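Local coordinates for protein CdiI toxin (Salmonella enterica subsp. enterica serovar Rubislaw str. ATCC 10717, PDB 4ZQU) that neutralises its cognate CdiA toxin, serving as the immunity protein of a bacterial contact-dependent growth inhibition module, at residues B[5-10]-B[123-128]; B[23-28]-B[59-64]; B[131-136]-B[150-155]. All coordinates share one frame; numbering follows the deposited sequence.

Three contacts along one antiparallel sheet illustrate how chemistry follows place in a fold. Interaction 1, a surface contact, pairs strands 8-14 and 118-124 and continues past their ends through side chains and water. Interaction 2 is mostly buried: the end of strand 19-26 receives a loop through serine hydroxyls, a glycine and two aromatic rings. Interaction 3, partly buried, joins strands 129-138 and 153-155, with aliphatic packing at the strand pair and a serine-asparagine bond beside it. Interactions 1 and 2 meet directly, since Ser61 bonds to the backbone of Trp9; interactions 1 and 3 touch through Ala128. The nearest atoms of interactions 2 and 3 are about 10 Å apart, although both belong to the same sheet.

Interaction 1 of 3, residues B[5-10]-B[123-128]; sequences VKSAWA and CCNHDA
Asn125 meets Lys6, Ser7 and Val5, and its side chain divides the work atom by atom. Asn125 CB lies 3.4 Å from Lys6 O and also passes near the hydroxyl of Ser7. CG then stands between its own backbone N and carbonyl carbon (chi1 53°), and the amide splits into two branches. Asn125 OD1 turns back to its own segment and is gripped twice: Asp127 N approaches at 2.9 Å from above the amide plane, and Ala128 N at 3.0 Å lies almost in line with the C=O bond. Asn125 ND2, on the other branch, comes within 3.9 Å of Val5 CG2 and gives a weak bond to a water that also bonds Ser7 OG. The Asp127 N bond closes an Asx turn, and with the Ala128 N bond, three residues on, it makes an Asx motif, here set in the connection between strands 118-124 and 129-138. Strand 118-124 also pairs with strand 8-14. Ala8 and Cys124 form the hydrogen-bonded pair, Ala8 N giving to Cys124 O and Cys124 N to Ala8 O, each at 2.8 Å, whereas Trp9 and Cys123 form the non-hydrogen-bonded pair beside it. On the sheet face of this second pair, Cys123 SG, anti to the backbone N (chi1 179°), sits 3.4 Å from Trp9 NE1 in an oblique sulfur-aromatic contact, with CB beside Trp9 CD1. Ser7 CB lies over one face of the indole, toward its rim. Ala8 and Cys124 point to the other side of the sheet, where both touch Leu58 of helix 47-59. Beyond the strand ends, a second water receives the N-H of His126 and donates to Lys6 O, while Val5 CG1 meets the imidazole edge in its plane, 3.9 Å from His126 NE2.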
loop_
_atom_site.group_PDB
_atom_site.type_symbol
_atom_site.label_atom_id
_atom_site.label_comp_id
_atom_site.label_asym_id
_atom_site.label_seq_id
_atom_site.Cartn_x
_atom_site.Cartn_y
_atom_site.Cartn_z
ATOM N N VAL B 5 -10.814 -10.876 9.523
ATOM C CA VAL B 5 -10.670 -11.208 10.936
ATOM C C VAL B 5 -9.685 -10.252 11.592
ATOM O O VAL B 5 -8.919 -9.578 10.906
ATOM C CB VAL B 5 -10.191 -12.655 11.143
ATOM C CG1 VAL B 5 -11.179 -13.632 10.526
ATOM C CG2 VAL B 5 -8.806 -12.843 10.552
ATOM N N LYS B 6 -9.708 -10.193 12.918
ATOM C CA LYS B 6 -8.816 -9.304 13.649
ATOM C C LYS B 6 -7.362 -9.705 13.432
ATOM O O LYS B 6 -7.005 -10.876 13.551
ATOM C CB LYS B 6 -9.146 -9.302 15.143
ATOM C CG LYS B 6 -8.288 -8.336 15.944
ATOM C CD LYS B 6 -8.715 -8.273 17.396
ATOM C CE LYS B 6 -7.928 -7.218 18.153
ATOM N NZ LYS B 6 -8.411 -7.088 19.553
ATOM N N SER B 7 -6.530 -8.721 13.107
ATOM C CA SER B 7 -5.116 -8.960 12.853
ATOM C C SER B 7 -4.249 -7.906 13.526
ATOM O O SER B 7 -4.742 -6.874 13.981
ATOM C CB SER B 7 -4.828 -8.976 11.349
ATOM O OG SER B 7 -5.681 -9.874 10.663
ATOM N N ALA B 8 -2.951 -8.184 13.582
ATOM C CA ALA B 8 -1.968 -7.235 14.085
ATOM C C ALA B 8 -0.811 -7.151 13.099
ATOM O O ALA B 8 -0.437 -8.151 12.485
ATOM C CB ALA B 8 -1.478 -7.647 15.463
ATOM N N TRP B 9 -0.249 -5.960 12.941
ATOM C CA TRP B 9 0.781 -5.753 11.933
ATOM C C TRP B 9 2.044 -5.110 12.491
ATOM O O TRP B 9 2.065 -4.584 13.603
ATOM C CB TRP B 9 0.244 -4.889 10.790
ATOM C CG TRP B 9 -0.971 -5.443 10.118
ATOM C CD1 TRP B 9 -1.002 -6.265 9.031
ATOM C CD2 TRP B 9 -2.336 -5.205 10.480
ATOM N NE1 TRP B 9 -2.301 -6.556 8.694
ATOM C CE2 TRP B 9 -3.139 -5.920 9.568
ATOM C CE3 TRP B 9 -2.956 -4.461 11.486
ATOM C CZ2 TRP B 9 -4.530 -5.911 9.634
ATOM C CZ3 TRP B 9 -4.336 -4.455 11.550
ATOM C CH2 TRP B 9 -5.109 -5.174 10.630
ATOM N N ALA B 10 3.096 -5.168 11.689
ATOM C CA ALA B 10 4.355 -4.516 11.994
ATOM C C ALA B 10 5.145 -4.425 10.699
ATOM O O ALA B 10 4.818 -5.102 9.725
ATOM C CB ALA B 10 5.128 -5.282 13.056
ATOM N N CYS B 123 2.274 -9.732 9.560
ATOM C CA CYS B 123 0.859 -9.764 9.915
ATOM C C CYS B 123 0.587 -10.977 10.803
ATOM O O CYS B 123 1.202 -12.024 10.629
ATOM C CB CYS B 123 -0.016 -9.810 8.662
ATOM S SG CYS B 123 -1.785 -9.883 8.992
ATOM N N CYS B 124 -0.324 -10.835 11.758
ATOM C CA CYS B 124 -0.617 -11.926 12.680
ATOM C C CYS B 124 -2.103 -11.999 13.000
ATOM O O CYS B 124 -2.733 -10.991 13.292
ATOM C CB CYS B 124 0.191 -11.767 13.973
ATOM S SG CYS B 124 -0.231 -12.926 15.294
ATOM N N ASN B 125 -2.662 -13.199 12.933
ATOM C CA ASN B 125 -4.025 -13.417 13.388
ATOM C C ASN B 125 -4.136 -14.748 14.122
ATOM O O ASN B 125 -3.130 -15.310 14.557
ATOM C CB ASN B 125 -5.016 -13.356 12.219
ATOM C CG ASN B 125 -4.648 -14.286 11.074
ATOM O OD1 ASN B 125 -3.905 -15.252 11.245
ATOM N ND2 ASN B 125 -5.187 -14.000 9.893
ATOM N N HIS B 126 -5.358 -15.248 14.255
ATOM C CA HIS B 126 -5.596 -16.505 14.952
ATOM C C HIS B 126 -4.982 -17.677 14.198
ATOM O O HIS B 126 -4.690 -18.719 14.784
ATOM C CB HIS B 126 -7.097 -16.731 15.136
ATOM C CG HIS B 126 -7.855 -16.823 13.847
ATOM N ND1 HIS B 126 -7.867 -17.966 13.071
ATOM C CD2 HIS B 126 -8.614 -15.917 13.192
ATOM C CE1 HIS B 126 -8.610 -17.755 11.998
ATOM N NE2 HIS B 126 -9.074 -16.521 12.046
ATOM N N ASP B 127 -4.774 -17.493 12.898
ATOM C CA ASP B 127 -4.388 -18.585 12.014
ATOM C C ASP B 127 -2.879 -18.782 11.906
ATOM O O ASP B 127 -2.388 -19.904 12.045
ATOM C CB ASP B 127 -4.973 -18.356 10.622
ATOM C CG ASP B 127 -4.698 -19.505 9.680
ATOM O OD1 ASP B 127 -5.338 -20.565 9.841
ATOM O OD2 ASP B 127 -3.851 -19.346 8.777
ATOM N N ALA B 128 -2.144 -17.702 11.655
ATOM C CA ALA B 128 -0.698 -17.797 11.471
ATOM C C ALA B 128 -0.007 -16.441 11.550
ATOM O O ALA B 128 -0.650 -15.395 11.478
ATOM C CB ALA B 128 -0.381 -18.462 10.133
HETATM O O HOH W 1 -7.884 -13.155 14.377
HETATM O O HOH W 2 -5.185 -11.377 8.376
#

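Interaction 2 of 3, residues B[23-28]-B[59-64]; sequences TYSGYR and SHSRFV
Ser61 OG, anti to its backbone N (chi1 -177°), reaches Tyr24 O and donates a 2.7 Å hydrogen bond to it, lying in the plane of that carbonyl. The same hydroxyl is hydrogen-bonded to the backbone N of Trp9, so it ties the loop to two neighbouring strands at once. One residue further on the roles reverse: Ser25 OG accepts from Arg62 N at 2.9 Å, in a fairly straight bond. Ser25 OG is also hydrogen-bonded to Asp33, the residue that together with Asp81 holds the Arg62 guanidinium in salt bridges. Gly26 then grips the loop through its backbone, Gly26 N giving to Arg62 O at 3.0 Å and Gly26 O receiving Val64 N at 2.8 Å from above the carbonyl plane. The glycine thus straddles Phe63 in a single beta bridge, by which the loop following helix 47-59 is added to the end of strand 19-26, the two segments running 23° apart in direction. At the backbone angles of Gly26, a CB would be jammed against the carbonyl O of Ser25. Packing takes over outside these bonds. The rings of Tyr27 and Phe63 are close to parallel but slid apart, barely overlapping, with their planes 21° apart and centroids 5.0 Å apart; the nearest atoms are Tyr27 CE1 and Phe63 CZ at 3.4 Å. Val64 CG1 lies against N and CA of Gly26. At the opposite end of the contact, Thr23 CG2 rests 3.6 Å from Ser61 CA. Arg28, just past the bridge, gives an NE hydrogen bond to Ala30 O of the toxin chain.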
loop_
_atom_site.group_PDB
_atom_site.type_symbol
_atom_site.label_atom_id
_atom_site.label_comp_id
_atom_site.label_asym_id
_atom_site.label_seq_id
_atom_site.Cartn_x
_atom_site.Cartn_y
_atom_site.Cartn_z
ATOM N N THR B 23 5.421 -0.640 14.680
ATOM C CA THR B 23 4.042 -1.094 14.742
ATOM C C THR B 23 3.226 -0.514 13.589
ATOM O O THR B 23 3.233 0.695 13.360
ATOM C CB THR B 23 3.379 -0.694 16.073
ATOM O OG1 THR B 23 4.016 -1.380 17.156
ATOM C CG2 THR B 23 1.904 -1.043 16.060
ATOM N N TYR B 24 2.541 -1.384 12.855
ATOM C CA TYR B 24 1.573 -0.958 11.852
ATOM C C TYR B 24 0.174 -1.311 12.326
ATOM O O TYR B 24 -0.011 -2.274 13.066
ATOM C CB TYR B 24 1.839 -1.614 10.497
ATOM C CG TYR B 24 2.803 -0.862 9.613
ATOM C CD1 TYR B 24 3.797 -0.063 10.154
ATOM C CD2 TYR B 24 2.712 -0.949 8.231
ATOM C CE1 TYR B 24 4.677 0.626 9.341
ATOM C CE2 TYR B 24 3.578 -0.261 7.411
ATOM C CZ TYR B 24 4.562 0.522 7.971
ATOM O OH TYR B 24 5.434 1.204 7.156
ATOM N N SER B 25 -0.809 -0.532 11.896
ATOM C CA SER B 25 -2.182 -0.762 12.314
ATOM C C SER B 25 -3.134 -0.595 11.146
ATOM O O SER B 25 -2.830 0.106 10.185
ATOM C CB SER B 25 -2.566 0.193 13.443
ATOM O OG SER B 25 -1.748 -0.009 14.581
ATOM N N GLY B 26 -4.288 -1.243 11.228
ATOM C CA GLY B 26 -5.292 -1.091 10.197
ATOM C C GLY B 26 -6.405 -2.114 10.239
ATOM O O GLY B 26 -6.872 -2.511 11.304
ATOM N N TYR B 27 -6.819 -2.541 9.054
ATOM C CA TYR B 27 -7.980 -3.396 8.884
ATOM C C TYR B 27 -7.723 -4.296 7.691
ATOM O O TYR B 27 -7.521 -5.500 7.830
ATOM C CB TYR B 27 -9.229 -2.547 8.674
ATOM C CG TYR B 27 -10.540 -3.297 8.695
ATOM C CD1 TYR B 27 -11.153 -3.624 9.894
ATOM C CD2 TYR B 27 -11.181 -3.648 7.513
ATOM C CE1 TYR B 27 -12.361 -4.293 9.918
ATOM C CE2 TYR B 27 -12.388 -4.321 7.528
ATOM C CZ TYR B 27 -12.975 -4.640 8.732
ATOM O OH TYR B 27 -14.177 -5.310 8.752
ATOM N N ARG B 28 -7.730 -3.690 6.509
ATOM C CA ARG B 28 -7.256 -4.357 5.308
ATOM C C ARG B 28 -5.833 -3.883 5.036
ATOM O O ARG B 28 -4.880 -4.655 5.156
ATOM C CB ARG B 28 -8.178 -4.077 4.121
ATOM C CG ARG B 28 -9.513 -4.799 4.223
ATOM C CD ARG B 28 -10.321 -4.690 2.944
ATOM N NE ARG B 28 -11.493 -5.566 2.961
ATOM C CZ ARG B 28 -11.540 -6.772 2.402
ATOM N NH1 ARG B 28 -10.482 -7.259 1.767
ATOM N NH2 ARG B 28 -12.652 -7.494 2.472
ATOM N N SER B 59 1.920 -6.288 19.589
ATOM C CA SER B 59 0.994 -6.136 20.700
ATOM C C SER B 59 0.403 -4.729 20.748
ATOM O O SER B 59 -0.654 -4.513 21.339
ATOM C CB SER B 59 1.690 -6.463 22.022
ATOM O OG SER B 59 2.834 -5.651 22.212
ATOM N N HIS B 60 1.089 -3.778 20.120
ATOM C CA HIS B 60 0.623 -2.396 20.091
ATOM C C HIS B 60 -0.163 -2.080 18.828
ATOM O O HIS B 60 -0.582 -0.943 18.618
ATOM C CB HIS B 60 1.803 -1.434 20.216
ATOM C CG HIS B 60 2.415 -1.414 21.579
ATOM N ND1 HIS B 60 3.227 -2.426 22.045
ATOM C CD2 HIS B 60 2.315 -0.515 22.588
ATOM C CE1 HIS B 60 3.609 -2.146 23.277
ATOM N NE2 HIS B 60 3.072 -0.995 23.631
ATOM N N SER B 61 -0.363 -3.090 17.990
ATOM C CA SER B 61 -1.094 -2.906 16.745
ATOM C C SER B 61 -2.583 -2.745 17.004
ATOM O O SER B 61 -3.143 -3.382 17.897
ATOM C CB SER B 61 -0.846 -4.079 15.798
ATOM O OG SER B 61 -1.505 -3.881 14.562
ATOM N N ARG B 62 -3.217 -1.887 16.213
ATOM C CA ARG B 62 -4.641 -1.626 16.354
ATOM C C ARG B 62 -5.445 -2.171 15.181
ATOM O O ARG B 62 -5.022 -2.092 14.030
ATOM C CB ARG B 62 -4.895 -0.125 16.496
ATOM C CG ARG B 62 -4.419 0.465 17.805
ATOM C CD ARG B 62 -4.787 1.929 17.894
ATOM N NE ARG B 62 -3.991 2.748 16.986
ATOM C CZ ARG B 62 -4.382 3.924 16.506
ATOM N NH1 ARG B 62 -5.569 4.416 16.839
ATOM N NH2 ARG B 62 -3.591 4.606 15.689
ATOM N N PHE B 63 -6.607 -2.731 15.496
ATOM C CA PHE B 63 -7.556 -3.195 14.496
ATOM C C PHE B 63 -8.589 -2.093 14.284
ATOM O O PHE B 63 -9.578 -2.009 15.009
ATOM C CB PHE B 63 -8.209 -4.501 14.950
ATOM C CG PHE B 63 -9.041 -5.164 13.900
ATOM C CD1 PHE B 63 -8.515 -5.436 12.652
ATOM C CD2 PHE B 63 -10.346 -5.539 14.171
ATOM C CE1 PHE B 63 -9.280 -6.055 11.684
ATOM C CE2 PHE B 63 -11.116 -6.160 13.208
ATOM C CZ PHE B 63 -10.583 -6.420 11.963
ATOM N N VAL B 64 -8.349 -1.247 13.289
ATOM C CA VAL B 64 -8.996 0.058 13.242
ATOM C C VAL B 64 -9.401 0.481 11.825
ATOM O O VAL B 64 -8.725 0.155 10.850
ATOM C CB VAL B 64 -8.057 1.122 13.881
ATOM C CG1 VAL B 64 -6.663 1.044 13.271
ATOM C CG2 VAL B 64 -8.630 2.533 13.780
#

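Interaction 3 of 3, residues B[131-136]-B[150-155]; sequences ISPTRH and SDNVIL
Ile131 and Val153 form an antiparallel hydrogen-bonded pair, and this buried side is the close-packed part of the contact. Ile131 N gives to Val153 O at 2.8 Å, and Val153 N returns a bond to Ile131 O at 2.7 Å. Both side chains leave the same face of the sheet, with Ile131 CB and Val153 CB 4.0 Å apart. Ile131 CG1 lies near Val153 O, and Ile131 CD1 continues to Leu155 CD1, 4.1 Å away, the two side chains crossing at a slant. Ser132 and Asn152, by contrast, are partly exposed and form the side nearer solvent, where a single side-chain bond joins them: Ser132 OG, anti to its backbone N (chi1 -176°), donates to Asn152 OD1 at 2.8 Å from 43° out of the amide plane. Pro133 lies against both Asn152 and the preceding Asp151, its CD near Asn152 OD1 and Pro133 CG 3.2 Å from Asp151 OD1. Asp151 OD1 is hydrogen-bonded to Thr145 OG1. The toxin also comes to this part, Lys70 of the toxin chain donating from NZ to Pro133 O. Strand 129-138 is flanked here by strand 153-155 and strand 118-124, the latter joined through backbone bonding between Ser132 and Asp121. Helix 161-172 packs on the aliphatic face, placing Leu168 and Ala171 against Ile131, and Leu170 and Ala171 against Val153.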
loop_
_atom_site.group_PDB
_atom_site.type_symbol
_atom_site.label_atom_id
_atom_site.label_comp_id
_atom_site.label_asym_id
_atom_site.label_seq_id
_atom_site.Cartn_x
_atom_site.Cartn_y
_atom_site.Cartn_z
ATOM N N ILE B 131 5.290 -13.485 7.525
ATOM C CA ILE B 131 6.384 -12.558 7.268
ATOM C C ILE B 131 6.664 -12.525 5.769
ATOM O O ILE B 131 7.074 -13.529 5.180
ATOM C CB ILE B 131 7.657 -12.947 8.045
ATOM C CG1 ILE B 131 7.309 -13.267 9.503
ATOM C CG2 ILE B 131 8.689 -11.834 7.968
ATOM C CD1 ILE B 131 8.505 -13.628 10.356
ATOM N N SER B 132 6.432 -11.369 5.154
ATOM C CA SER B 132 6.455 -11.255 3.701
ATOM C C SER B 132 7.593 -10.370 3.203
ATOM O O SER B 132 7.657 -9.188 3.534
ATOM C CB SER B 132 5.114 -10.714 3.197
ATOM O OG SER B 132 5.070 -10.684 1.780
ATOM N N PRO B 133 8.495 -10.943 2.392
ATOM C CA PRO B 133 9.584 -10.164 1.797
ATOM C C PRO B 133 9.086 -9.273 0.659
ATOM O O PRO B 133 7.964 -9.448 0.180
ATOM C CB PRO B 133 10.539 -11.242 1.284
ATOM C CG PRO B 133 9.645 -12.394 0.963
ATOM C CD PRO B 133 8.534 -12.357 1.979
ATOM N N THR B 134 9.914 -8.321 0.238
ATOM C CA THR B 134 9.543 -7.406 -0.836
ATOM C C THR B 134 10.654 -7.269 -1.869
ATOM O O THR B 134 11.781 -7.712 -1.649
ATOM C CB THR B 134 9.213 -5.995 -0.304
ATOM O OG1 THR B 134 10.356 -5.455 0.373
ATOM C CG2 THR B 134 8.035 -6.039 0.652
ATOM N N ARG B 135 10.324 -6.655 -3.000
ATOM C CA ARG B 135 11.336 -6.236 -3.962
ATOM C C ARG B 135 11.472 -4.721 -3.891
ATOM O O ARG B 135 10.512 -3.991 -4.140
ATOM C CB ARG B 135 10.978 -6.677 -5.384
ATOM C CG ARG B 135 11.936 -6.141 -6.444
ATOM C CD ARG B 135 11.863 -6.928 -7.744
ATOM N NE ARG B 135 10.501 -7.331 -8.081
ATOM C CZ ARG B 135 10.196 -8.425 -8.769
ATOM N NH1 ARG B 135 11.160 -9.236 -9.184
ATOM N NH2 ARG B 135 8.929 -8.714 -9.035
ATOM N N HIS B 136 12.664 -4.254 -3.537
ATOM C CA HIS B 136 12.924 -2.825 -3.424
ATOM C C HIS B 136 12.834 -2.154 -4.791
ATOM O O HIS B 136 13.842 -1.976 -5.473
ATOM C CB HIS B 136 14.299 -2.583 -2.801
ATOM C CG HIS B 136 14.478 -1.201 -2.265
ATOM N ND1 HIS B 136 15.725 -0.642 -2.045
ATOM C CD2 HIS B 136 13.580 -0.261 -1.891
ATOM C CE1 HIS B 136 15.577 0.578 -1.570
ATOM N NE2 HIS B 136 14.284 0.836 -1.463
ATOM N N SER B 150 4.621 -17.418 -2.867
ATOM C CA SER B 150 5.208 -18.597 -2.236
ATOM C C SER B 150 6.421 -18.355 -1.343
ATOM O O SER B 150 6.852 -19.261 -0.626
ATOM C CB SER B 150 5.602 -19.596 -3.324
ATOM O OG SER B 150 6.616 -19.055 -4.147
ATOM N N ASP B 151 6.985 -17.154 -1.390
ATOM C CA ASP B 151 8.232 -16.906 -0.683
ATOM C C ASP B 151 8.018 -16.304 0.703
ATOM O O ASP B 151 8.981 -15.952 1.381
ATOM C CB ASP B 151 9.135 -15.997 -1.514
ATOM C CG ASP B 151 8.530 -14.634 -1.746
ATOM O OD1 ASP B 151 9.306 -13.682 -1.956
ATOM O OD2 ASP B 151 7.286 -14.513 -1.715
ATOM N N ASN B 152 6.763 -16.189 1.125
ATOM C CA ASN B 152 6.467 -15.694 2.465
ATOM C C ASN B 152 6.885 -16.688 3.536
ATOM O O ASN B 152 6.780 -17.902 3.352
ATOM C CB ASN B 152 4.978 -15.379 2.619
ATOM C CG ASN B 152 4.546 -14.185 1.794
ATOM O OD1 ASN B 152 5.372 -13.393 1.344
ATOM N ND2 ASN B 152 3.239 -14.040 1.608
ATOM N N VAL B 153 7.367 -16.165 4.657
ATOM C CA VAL B 153 7.674 -16.998 5.807
ATOM C C VAL B 153 6.454 -17.080 6.711
ATOM O O VAL B 153 6.131 -16.131 7.422
ATOM C CB VAL B 153 8.874 -16.457 6.597
ATOM C CG1 VAL B 153 9.116 -17.304 7.839
ATOM C CG2 VAL B 153 10.109 -16.429 5.716
ATOM N N ILE B 154 5.770 -18.217 6.671
ATOM C CA ILE B 154 4.575 -18.416 7.476
ATOM C C ILE B 154 4.898 -19.261 8.702
ATOM O O ILE B 154 5.404 -20.377 8.583
ATOM C CB ILE B 154 3.458 -19.094 6.668
ATOM C CG1 ILE B 154 3.362 -18.474 5.274
ATOM C CG2 ILE B 154 2.132 -18.984 7.404
ATOM C CD1 ILE B 154 2.372 -19.165 4.369
ATOM N N LEU B 155 4.604 -18.720 9.879
ATOM C CA LEU B 155 4.916 -19.395 11.131
ATOM C C LEU B 155 3.658 -19.680 11.937
ATOM O O LEU B 155 2.637 -19.013 11.769
ATOM C CB LEU B 155 5.882 -18.556 11.968
ATOM C CG LEU B 155 7.177 -18.115 11.285
ATOM C CD1 LEU B 155 7.965 -17.200 12.202
ATOM C CD2 LEU B 155 8.010 -19.317 10.878
#